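Local coordinates for protein ubiquinol-cytochrome C chaperone (Brucella abortus NCTC 8038, PDB 6RWT) that probably acts as an assembly chaperone of respiratory complex III, as its homolog Cbp3, which binds newly synthesized cytochrome b, does in mitochondria, at residues Y47-L58 with A72-V83; Y109-A117 with L127-I135. All coordinates share one frame; numbering follows the deposited sequence.

Interaction 1: Y47-L58 with A72-V83; sequences YEMLSLHIFLAL and AQEIADEFFKDV. With MG (magnesium ion), chain C.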
loop_
_atom_site.group_PDB
_atom_site.type_symbol
_atom_site.label_atom_id
_atom_site.label_comp_id
_atom_site.label_asym_id
_atom_site.label_seq_id
_atom_site.Cartn_x
_atom_site.Cartn_y
_atom_site.Cartn_z
ATOM N N TYR A 47 7.389 -7.013 2.318
ATOM C CA TYR A 47 6.012 -7.174 1.818
ATOM C C TYR A 47 4.983 -6.458 2.730
ATOM O O TYR A 47 4.042 -5.818 2.225
ATOM C CB TYR A 47 5.638 -8.663 1.600
ATOM C CG TYR A 47 4.140 -8.843 1.416
ATOM C CD1 TYR A 47 3.551 -8.730 0.160
ATOM C CD2 TYR A 47 3.296 -9.030 2.523
ATOM C CE1 TYR A 47 2.173 -8.847 -0.003
ATOM C CE2 TYR A 47 1.918 -9.131 2.376
ATOM C CZ TYR A 47 1.355 -9.038 1.115
ATOM O OH TYR A 47 -0.013 -9.120 0.964
ATOM N N GLU A 48 5.146 -6.559 4.058
ATOM C CA GLU A 48 4.196 -5.899 4.968
ATOM C C GLU A 48 4.211 -4.377 4.749
ATOM O O GLU A 48 3.159 -3.735 4.763
ATOM C CB GLU A 48 4.462 -6.237 6.450
ATOM C CG GLU A 48 4.255 -7.699 6.869
ATOM C CD GLU A 48 2.851 -8.249 6.618
ATOM O OE1 GLU A 48 1.879 -7.468 6.523
ATOM O OE2 GLU A 48 2.705 -9.497 6.537
ATOM N N MET A 49 5.388 -3.798 4.533
ATOM C CA MET A 49 5.469 -2.355 4.262
ATOM C C MET A 49 4.909 -1.987 2.878
ATOM O O MET A 49 4.172 -0.994 2.754
ATOM C CB MET A 49 6.902 -1.823 4.443
ATOM C CG MET A 49 7.422 -1.844 5.889
ATOM S SD MET A 49 6.444 -0.861 7.056
ATOM C CE MET A 49 5.381 -2.120 7.726
ATOM N N LEU A 50 5.198 -2.775 1.845
ATOM C CA LEU A 50 4.628 -2.471 0.523
ATOM C C LEU A 50 3.094 -2.563 0.537
ATOM O O LEU A 50 2.407 -1.653 0.079
ATOM C CB LEU A 50 5.219 -3.368 -0.567
ATOM C CG LEU A 50 4.727 -3.105 -2.001
ATOM C CD1 LEU A 50 5.101 -1.717 -2.513
ATOM C CD2 LEU A 50 5.248 -4.177 -2.943
ATOM N N SER A 51 2.570 -3.664 1.080
ATOM C CA SER A 51 1.118 -3.873 1.162
ATOM C C SER A 51 0.402 -2.795 1.994
ATOM O O SER A 51 -0.696 -2.361 1.628
ATOM C CB SER A 51 0.793 -5.289 1.678
ATOM O OG SER A 51 1.282 -5.518 2.985
ATOM N N LEU A 52 1.028 -2.350 3.090
ATOM C CA LEU A 52 0.473 -1.247 3.888
ATOM C C LEU A 52 0.302 0.028 3.047
ATOM O O LEU A 52 -0.741 0.683 3.117
ATOM C CB LEU A 52 1.359 -0.975 5.119
ATOM C CG LEU A 52 1.041 0.251 5.979
ATOM C CD1 LEU A 52 -0.364 0.157 6.558
ATOM C CD2 LEU A 52 2.070 0.396 7.096
ATOM N N HIS A 53 1.336 0.378 2.276
ATOM C CA HIS A 53 1.322 1.609 1.472
ATOM C C HIS A 53 0.395 1.500 0.246
ATOM O O HIS A 53 -0.297 2.469 -0.107
ATOM C CB HIS A 53 2.764 2.043 1.116
ATOM C CG HIS A 53 3.523 2.586 2.292
ATOM N ND1 HIS A 53 4.105 1.786 3.257
ATOM C CD2 HIS A 53 3.757 3.863 2.676
ATOM C CE1 HIS A 53 4.670 2.553 4.178
ATOM N NE2 HIS A 53 4.462 3.817 3.854
ATOM N N ILE A 54 0.337 0.317 -0.371
ATOM C CA ILE A 54 -0.640 0.047 -1.430
ATOM C C ILE A 54 -2.081 0.159 -0.884
ATOM O O ILE A 54 -2.927 0.834 -1.488
ATOM C CB ILE A 54 -0.381 -1.336 -2.096
ATOM C CG1 ILE A 54 0.936 -1.320 -2.881
ATOM C CG2 ILE A 54 -1.549 -1.762 -2.985
ATOM C CD1 ILE A 54 0.916 -0.558 -4.198
ATOM N N PHE A 55 -2.338 -0.461 0.274
ATOM C CA PHE A 55 -3.629 -0.338 0.940
ATOM C C PHE A 55 -4.039 1.136 1.121
ATOM O O PHE A 55 -5.178 1.508 0.851
ATOM C CB PHE A 55 -3.645 -1.047 2.314
ATOM C CG PHE A 55 -4.641 -0.449 3.268
ATOM C CD1 PHE A 55 -5.976 -0.801 3.197
ATOM C CD2 PHE A 55 -4.251 0.526 4.192
ATOM C CE1 PHE A 55 -6.911 -0.204 4.038
ATOM C CE2 PHE A 55 -5.176 1.131 5.023
ATOM C CZ PHE A 55 -6.509 0.759 4.949
ATOM N N LEU A 56 -3.124 1.957 1.632
ATOM C CA LEU A 56 -3.437 3.377 1.864
ATOM C C LEU A 56 -3.893 4.073 0.582
ATOM O O LEU A 56 -4.856 4.851 0.604
ATOM C CB LEU A 56 -2.252 4.121 2.495
ATOM C CG LEU A 56 -2.114 3.977 4.014
ATOM C CD1 LEU A 56 -0.700 4.292 4.487
ATOM C CD2 LEU A 56 -3.129 4.855 4.742
ATOM N N ALA A 57 -3.222 3.781 -0.529
ATOM C CA ALA A 57 -3.625 4.343 -1.836
ATOM C C ALA A 57 -5.016 3.866 -2.292
ATOM O O ALA A 57 -5.860 4.677 -2.687
ATOM C CB ALA A 57 -2.582 4.022 -2.898
ATOM N N LEU A 58 -5.248 2.560 -2.235
ATOM C CA LEU A 58 -6.543 1.991 -2.642
ATOM C C LEU A 58 -7.692 2.500 -1.763
ATOM O O LEU A 58 -8.775 2.806 -2.273
ATOM C CB LEU A 58 -6.504 0.455 -2.620
ATOM C CG LEU A 58 -5.456 -0.258 -3.492
ATOM C CD1 LEU A 58 -5.603 -1.775 -3.400
ATOM C CD2 LEU A 58 -5.467 0.194 -4.942
ATOM N N ALA A 72 -6.728 3.022 -9.214
ATOM C CA ALA A 72 -6.667 1.970 -8.175
ATOM C C ALA A 72 -6.478 0.577 -8.801
ATOM O O ALA A 72 -5.656 -0.206 -8.326
ATOM C CB ALA A 72 -7.918 1.991 -7.296
ATOM N N GLN A 73 -7.226 0.287 -9.871
ATOM C CA GLN A 73 -7.074 -0.976 -10.613
ATOM C C GLN A 73 -5.639 -1.150 -11.161
ATOM O O GLN A 73 -5.065 -2.245 -11.086
ATOM C CB GLN A 73 -8.059 -1.046 -11.793
ATOM C CG GLN A 73 -9.538 -1.177 -11.454
ATOM C CD GLN A 73 -10.436 -1.228 -12.698
ATOM O OE1 GLN A 73 -10.064 -0.766 -13.790
ATOM N NE2 GLN A 73 -11.625 -1.794 -12.534
ATOM N N GLU A 74 -5.080 -0.068 -11.714
ATOM C CA GLU A 74 -3.708 -0.065 -12.248
ATOM C C GLU A 74 -2.667 -0.343 -11.158
ATOM O O GLU A 74 -1.749 -1.131 -11.369
ATOM C CB GLU A 74 -3.375 1.277 -12.922
ATOM C CG GLU A 74 -4.148 1.587 -14.208
ATOM C CD GLU A 74 -3.521 1.036 -15.480
ATOM O OE1 GLU A 74 -2.546 0.243 -15.412
ATOM O OE2 GLU A 74 -4.013 1.407 -16.580
ATOM N N ILE A 75 -2.815 0.317 -10.010
ATOM C CA ILE A 75 -1.875 0.146 -8.895
ATOM C C ILE A 75 -1.965 -1.277 -8.322
ATOM O O ILE A 75 -0.934 -1.906 -8.052
ATOM C CB ILE A 75 -2.087 1.223 -7.806
ATOM C CG1 ILE A 75 -1.682 2.604 -8.351
ATOM C CG2 ILE A 75 -1.311 0.868 -6.539
ATOM C CD1 ILE A 75 -0.285 2.667 -8.936
ATOM N N ALA A 76 -3.183 -1.796 -8.174
ATOM C CA ALA A 76 -3.388 -3.193 -7.765
ATOM C C ALA A 76 -2.740 -4.185 -8.749
ATOM O O ALA A 76 -2.056 -5.114 -8.324
ATOM C CB ALA A 76 -4.873 -3.496 -7.590
ATOM N N ASP A 77 -2.901 -3.944 -10.052
ATOM C CA ASP A 77 -2.279 -4.774 -11.107
ATOM C C ASP A 77 -0.754 -4.797 -10.965
ATOM O O ASP A 77 -0.131 -5.871 -10.981
ATOM C CB ASP A 77 -2.665 -4.251 -12.508
ATOM C CG ASP A 77 -2.188 -5.163 -13.650
ATOM O OD1 ASP A 77 -2.563 -6.355 -13.666
ATOM O OD2 ASP A 77 -1.461 -4.686 -14.553
ATOM N N GLU A 78 -0.153 -3.619 -10.806
ATOM C CA GLU A 78 1.314 -3.528 -10.655
ATOM C C GLU A 78 1.799 -4.218 -9.370
ATOM O O GLU A 78 2.834 -4.908 -9.376
ATOM C CB GLU A 78 1.782 -2.068 -10.696
ATOM C CG GLU A 78 1.629 -1.361 -12.043
ATOM C CD GLU A 78 2.424 -2.007 -13.166
ATOM O OE1 GLU A 78 3.621 -2.337 -12.968
ATOM O OE2 GLU A 78 1.842 -2.189 -14.256
ATOM N N PHE A 79 1.047 -4.038 -8.281
ATOM C CA PHE A 79 1.338 -4.692 -6.986
ATOM C C PHE A 79 1.340 -6.217 -7.099
ATOM O O PHE A 79 2.295 -6.863 -6.699
ATOM C CB PHE A 79 0.326 -4.220 -5.938
ATOM C CG PHE A 79 0.384 -4.958 -4.622
ATOM C CD1 PHE A 79 1.492 -4.861 -3.786
ATOM C CD2 PHE A 79 -0.704 -5.720 -4.197
ATOM C CE1 PHE A 79 1.510 -5.515 -2.563
ATOM C CE2 PHE A 79 -0.689 -6.373 -2.976
ATOM C CZ PHE A 79 0.420 -6.270 -2.156
ATOM N N PHE A 80 0.297 -6.794 -7.689
ATOM C CA PHE A 80 0.227 -8.255 -7.782
ATOM C C PHE A 80 1.289 -8.835 -8.734
ATOM O O PHE A 80 1.801 -9.921 -8.470
ATOM C CB PHE A 80 -1.201 -8.734 -8.103
ATOM C CG PHE A 80 -2.163 -8.579 -6.947
ATOM C CD1 PHE A 80 -1.921 -9.228 -5.732
ATOM C CD2 PHE A 80 -3.297 -7.787 -7.053
ATOM C CE1 PHE A 80 -2.789 -9.093 -4.656
ATOM C CE2 PHE A 80 -4.174 -7.653 -5.980
ATOM C CZ PHE A 80 -3.917 -8.304 -4.782
ATOM N N LYS A 81 1.657 -8.108 -9.800
ATOM C CA LYS A 81 2.811 -8.521 -10.632
ATOM C C LYS A 81 4.124 -8.557 -9.819
ATOM O O LYS A 81 4.925 -9.495 -9.951
ATOM C CB LYS A 81 2.971 -7.620 -11.864
ATOM C CG LYS A 81 1.883 -7.802 -12.919
ATOM C CD LYS A 81 2.152 -7.054 -14.229
ATOM C CE LYS A 81 2.060 -5.543 -14.121
ATOM N NZ LYS A 81 2.079 -4.872 -15.463
ATOM N N ASP A 82 4.318 -7.518 -9.003
ATOM C CA ASP A 82 5.442 -7.392 -8.071
ATOM C C ASP A 82 5.504 -8.573 -7.090
ATOM O O ASP A 82 6.539 -9.227 -6.951
ATOM C CB ASP A 82 5.271 -6.064 -7.310
ATOM C CG ASP A 82 6.517 -5.613 -6.586
ATOM O OD1 ASP A 82 7.280 -6.460 -6.093
ATOM O OD2 ASP A 82 6.707 -4.382 -6.482
ATOM N N VAL A 83 4.384 -8.848 -6.427
ATOM C CA VAL A 83 4.317 -9.918 -5.402
ATOM C C VAL A 83 4.500 -11.317 -6.024
ATOM O O VAL A 83 5.204 -12.167 -5.457
ATOM C CB VAL A 83 3.044 -9.846 -4.529
ATOM C CG1 VAL A 83 3.098 -10.904 -3.436
ATOM C CG2 VAL A 83 2.923 -8.492 -3.847
HETATM MG MG MG C . -1.466 -0.996 -16.645
HETATM O O HOH W 1 -2.303 0.154 -18.322
HETATM O O HOH W 2 -0.716 -2.080 -15.078
HETATM O O HOH W 3 -0.777 -2.318 -18.091
HETATM O O HOH W 4 0.243 0.167 -16.705
HETATM O O HOH W 5 -3.235 -2.227 -16.648
#

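Interaction 2: Y109-A117 with L127-I135; sequences YGRVGAYGA and LAAALTRNI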
loop_
_atom_site.group_PDB
_atom_site.type_symbol
_atom_site.label_atom_id
_atom_site.label_comp_id
_atom_site.label_asym_id
_atom_site.label_seq_id
_atom_site.Cartn_x
_atom_site.Cartn_y
_atom_site.Cartn_z
ATOM N N TYR A 109 -6.187 -8.659 0.603
ATOM C CA TYR A 109 -7.457 -8.002 0.960
ATOM C C TYR A 109 -7.971 -8.377 2.359
ATOM O O TYR A 109 -8.506 -7.522 3.077
ATOM C CB TYR A 109 -8.532 -8.250 -0.112
ATOM C CG TYR A 109 -8.262 -7.521 -1.422
ATOM C CD1 TYR A 109 -8.348 -6.129 -1.501
ATOM C CD2 TYR A 109 -7.917 -8.219 -2.586
ATOM C CE1 TYR A 109 -8.091 -5.455 -2.693
ATOM C CE2 TYR A 109 -7.662 -7.554 -3.780
ATOM C CZ TYR A 109 -7.750 -6.169 -3.832
ATOM O OH TYR A 109 -7.504 -5.502 -5.024
ATOM N N GLY A 110 -7.789 -9.634 2.756
ATOM C CA GLY A 110 -8.210 -10.092 4.080
ATOM C C GLY A 110 -7.459 -9.454 5.238
ATOM O O GLY A 110 -8.073 -9.007 6.213
ATOM N N ARG A 111 -6.133 -9.389 5.129
ATOM C CA ARG A 111 -5.297 -8.929 6.241
ATOM C C ARG A 111 -5.240 -7.408 6.377
ATOM O O ARG A 111 -5.034 -6.915 7.482
ATOM C CB ARG A 111 -3.886 -9.519 6.146
ATOM C CG ARG A 111 -3.874 -11.038 6.284
ATOM C CD ARG A 111 -2.519 -11.666 6.015
ATOM N NE ARG A 111 -1.545 -11.472 7.093
ATOM C CZ ARG A 111 -0.332 -10.924 6.975
ATOM N NH1 ARG A 111 0.111 -10.433 5.814
ATOM N NH2 ARG A 111 0.452 -10.841 8.049
ATOM N N VAL A 112 -5.406 -6.669 5.275
ATOM C CA VAL A 112 -5.414 -5.193 5.335
ATOM C C VAL A 112 -6.801 -4.601 5.650
ATOM O O VAL A 112 -6.901 -3.413 5.960
ATOM C CB VAL A 112 -4.816 -4.510 4.069
ATOM C CG1 VAL A 112 -3.404 -5.022 3.792
ATOM C CG2 VAL A 112 -5.723 -4.652 2.848
ATOM N N GLY A 113 -7.860 -5.414 5.578
ATOM C CA GLY A 113 -9.215 -4.966 5.942
ATOM C C GLY A 113 -9.317 -4.390 7.349
ATOM O O GLY A 113 -10.031 -3.409 7.567
ATOM N N ALA A 114 -8.585 -4.987 8.295
ATOM C CA ALA A 114 -8.506 -4.471 9.665
ATOM C C ALA A 114 -7.953 -3.046 9.732
ATOM O O ALA A 114 -8.386 -2.263 10.573
ATOM C CB ALA A 114 -7.682 -5.397 10.551
ATOM N N TYR A 115 -7.009 -2.712 8.847
ATOM C CA TYR A 115 -6.487 -1.338 8.759
ATOM C C TYR A 115 -7.584 -0.350 8.334
ATOM O O TYR A 115 -7.707 0.741 8.898
ATOM C CB TYR A 115 -5.303 -1.221 7.768
ATOM C CG TYR A 115 -4.071 -2.086 8.011
ATOM C CD1 TYR A 115 -3.725 -2.546 9.286
ATOM C CD2 TYR A 115 -3.207 -2.398 6.950
ATOM C CE1 TYR A 115 -2.578 -3.301 9.494
ATOM C CE2 TYR A 115 -2.051 -3.142 7.151
ATOM C CZ TYR A 115 -1.740 -3.603 8.412
ATOM O OH TYR A 115 -0.589 -4.350 8.594
ATOM N N GLY A 116 -8.367 -0.739 7.329
ATOM C CA GLY A 116 -9.488 0.072 6.852
ATOM C C GLY A 116 -10.554 0.330 7.915
ATOM O O GLY A 116 -10.996 1.466 8.091
ATOM N N ALA A 117 -10.969 -0.719 8.624
ATOM C CA ALA A 117 -11.967 -0.567 9.698
ATOM C C ALA A 117 -11.454 0.332 10.828
ATOM O O ALA A 117 -12.185 1.190 11.326
ATOM C CB ALA A 117 -12.368 -1.927 10.248
ATOM N N LEU A 127 -5.907 -0.159 15.440
ATOM C CA LEU A 127 -4.888 -0.062 14.379
ATOM C C LEU A 127 -3.546 -0.650 14.833
ATOM O O LEU A 127 -2.953 -1.444 14.103
ATOM C CB LEU A 127 -4.720 1.386 13.881
ATOM C CG LEU A 127 -3.711 1.648 12.749
ATOM C CD1 LEU A 127 -4.040 0.825 11.506
ATOM C CD2 LEU A 127 -3.673 3.127 12.394
ATOM N N ALA A 128 -3.103 -0.296 16.042
ATOM C CA ALA A 128 -1.854 -0.857 16.601
ATOM C C ALA A 128 -1.920 -2.375 16.793
ATOM O O ALA A 128 -0.936 -3.077 16.528
ATOM C CB ALA A 128 -1.498 -0.172 17.914
ATOM N N ALA A 129 -3.077 -2.875 17.231
ATOM C CA ALA A 129 -3.304 -4.322 17.371
ATOM C C ALA A 129 -3.226 -5.053 16.021
ATOM O O ALA A 129 -2.596 -6.111 15.932
ATOM C CB ALA A 129 -4.645 -4.596 18.056
ATOM N N ALA A 130 -3.851 -4.484 14.981
ATOM C CA ALA A 130 -3.795 -5.045 13.620
ATOM C C ALA A 130 -2.366 -5.036 13.046
ATOM O O ALA A 130 -1.910 -6.027 12.460
ATOM C CB ALA A 130 -4.737 -4.284 12.694
ATOM N N LEU A 131 -1.660 -3.926 13.232
ATOM C CA LEU A 131 -0.255 -3.836 12.810
ATOM C C LEU A 131 0.635 -4.880 13.517
ATOM O O LEU A 131 1.486 -5.500 12.873
ATOM C CB LEU A 131 0.292 -2.422 13.024
ATOM C CG LEU A 131 -0.274 -1.317 12.117
ATOM C CD1 LEU A 131 0.065 0.064 12.650
ATOM C CD2 LEU A 131 0.236 -1.452 10.684
ATOM N N THR A 132 0.436 -5.063 14.830
ATOM C CA THR A 132 1.192 -6.055 15.608
ATOM C C THR A 132 0.896 -7.469 15.103
ATOM O O THR A 132 1.820 -8.242 14.865
ATOM C CB THR A 132 0.884 -5.948 17.134
ATOM O OG1 THR A 132 1.150 -4.616 17.597
ATOM C CG2 THR A 132 1.732 -6.919 17.953
ATOM N N ARG A 133 -0.393 -7.781 14.939
ATOM C CA ARG A 133 -0.861 -9.078 14.419
ATOM C C ARG A 133 -0.211 -9.411 13.070
ATOM O O ARG A 133 0.292 -10.516 12.871
ATOM C CB ARG A 133 -2.389 -9.053 14.267
ATOM C CG ARG A 133 -3.058 -10.405 14.083
ATOM C CD ARG A 133 -4.527 -10.373 14.522
ATOM N NE ARG A 133 -5.340 -9.462 13.698
ATOM C CZ ARG A 133 -6.011 -8.377 14.113
ATOM N NH1 ARG A 133 -6.023 -7.979 15.386
ATOM N NH2 ARG A 133 -6.697 -7.664 13.219
ATOM N N ASN A 134 -0.213 -8.441 12.163
ATOM C CA ASN A 134 0.290 -8.650 10.796
ATOM C C ASN A 134 1.818 -8.637 10.681
ATOM O O ASN A 134 2.376 -9.417 9.900
ATOM C CB ASN A 134 -0.307 -7.610 9.824
ATOM C CG ASN A 134 -1.781 -7.862 9.500
ATOM O OD1 ASN A 134 -2.366 -8.894 9.861
ATOM N ND2 ASN A 134 -2.398 -6.899 8.823
ATOM N N ILE A 135 2.487 -7.772 11.448
ATOM C CA ILE A 135 3.925 -7.487 11.256
ATOM C C ILE A 135 4.851 -8.105 12.318
ATOM O O ILE A 135 5.917 -8.610 11.968
ATOM C CB ILE A 135 4.182 -5.961 11.150
ATOM C CG1 ILE A 135 3.295 -5.358 10.048
ATOM C CG2 ILE A 135 5.656 -5.674 10.863
ATOM C CD1 ILE A 135 3.223 -3.842 10.032
HETATM O O HOH W 6 0.321 -12.447 10.733
HETATM O O HOH W 7 -2.403 -12.067 9.800
HETATM O O HOH W 8 -5.470 -8.393 10.042
#

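Interaction 1: Y47-L58 with A72-V83
Phe79 is the apolar centre of this antiparallel helical hairpin of consecutive helices 43-61 and 66-89, a knob set into the hole formed by Tyr47, Leu50, Ser51 and Ile54. With CG anti to the backbone N (chi1 172°), its ring reaches across to helix 47-58. Ile54 CG2 lies over one face, offset toward the rim, while Val83 CG2 from Phe79's own helix covers the opposite face. Leu50 CD2 meets the ring edge, 3.9 Å from Phe79 CD1, and Tyr47 CE1 approaches Phe79 CZ to 3.8 Å. Ser51 CB touches the same CZ, its OG lying over one face of the Tyr47 ring. At one end Leu58 CD2 rests against Ala72 CB at 3.8 Å.

The charged cluster of helix 72-83 lies away from the seam. Glu74 OE1 binds a magnesium ion at 2.0 Å, and five waters complete its octahedral shell; one of them donates to both Asp77 OD2 and Glu78 OE2. Lys81 NZ forms a salt bridge with Glu78 OE2 at 3.0 Å.

The helices are thus joined by dispersion and shape fit, with Glu74, Asp77, Glu78 and Lys81 turned away from helix 47-58, where the hydrated cation and Lys81 would offset the clustered carboxylates.

Interaction 2: Y109-A117 with L127-I135
Tyr115 and Asn134 approach from opposite directions, their ring and amide planes 67° apart, so that the amide nitrogen comes to the phenol oxygen. They join antiparallel helices 100-120 and 124-135, a helical hairpin of this all-alpha fold. Asn134 ND2 donates to Tyr115 OH at 3.1 Å and to the backbone Arg111 O at 3.0 Å. Both acceptors lie close to the amide plane, which fixes the rotation of the group, although ND2 stands above the carbonyl plane of Arg111.

The Tyr115 ring itself is a knob among Leu127, Ala130, Leu131 and Asn134. Its CG stands beside the backbone N (chi1 -58°): Ala130 CB lies at the ring edge, and the Leu131 side chain crosses that of Tyr115 at about a right angle, its CD2 3.6 Å from Tyr115 CE1. Ala114 CB meets Ala130 CB at 3.8 Å, letting the helices close in.

Arg111 slides past Asn134 in the opposite sense, laying one guanidinium face over Asn134 CG with the planes 47° apart; its charge is partnered by Glu48 of helix 43-61. One water joins Arg111 NE to Asn134 OD1, another Arg111 NH2 to Arg133 O.

Two N-H hydrogen bonds from the Asn134 amide therefore set its fit with Tyr115, while water and charge complete the Arg111 side.

Both contacts pair antiparallel helices that are neighbours in the chain, but interaction 1 lies near the middle of the molecule and interaction 2 farther out. The first is held by apolar packing, with the magnesium-binding carboxylate cluster on the outer side of helix 72-83; the second combines apolar packing with side-chain hydrogen bonds and bridging waters. Helix 47-58 links them: Glu48 OE2 forms a 2.9 Å salt bridge with Arg111 NH1, Met49 CE packs on Ile135 CD1, and Phe55 reaches the backbone at Gly116. One side of that helix therefore packs on helix 72-83 and other sides on both helices of interaction 2, tying the two pairs into one all-helical chaperone fold.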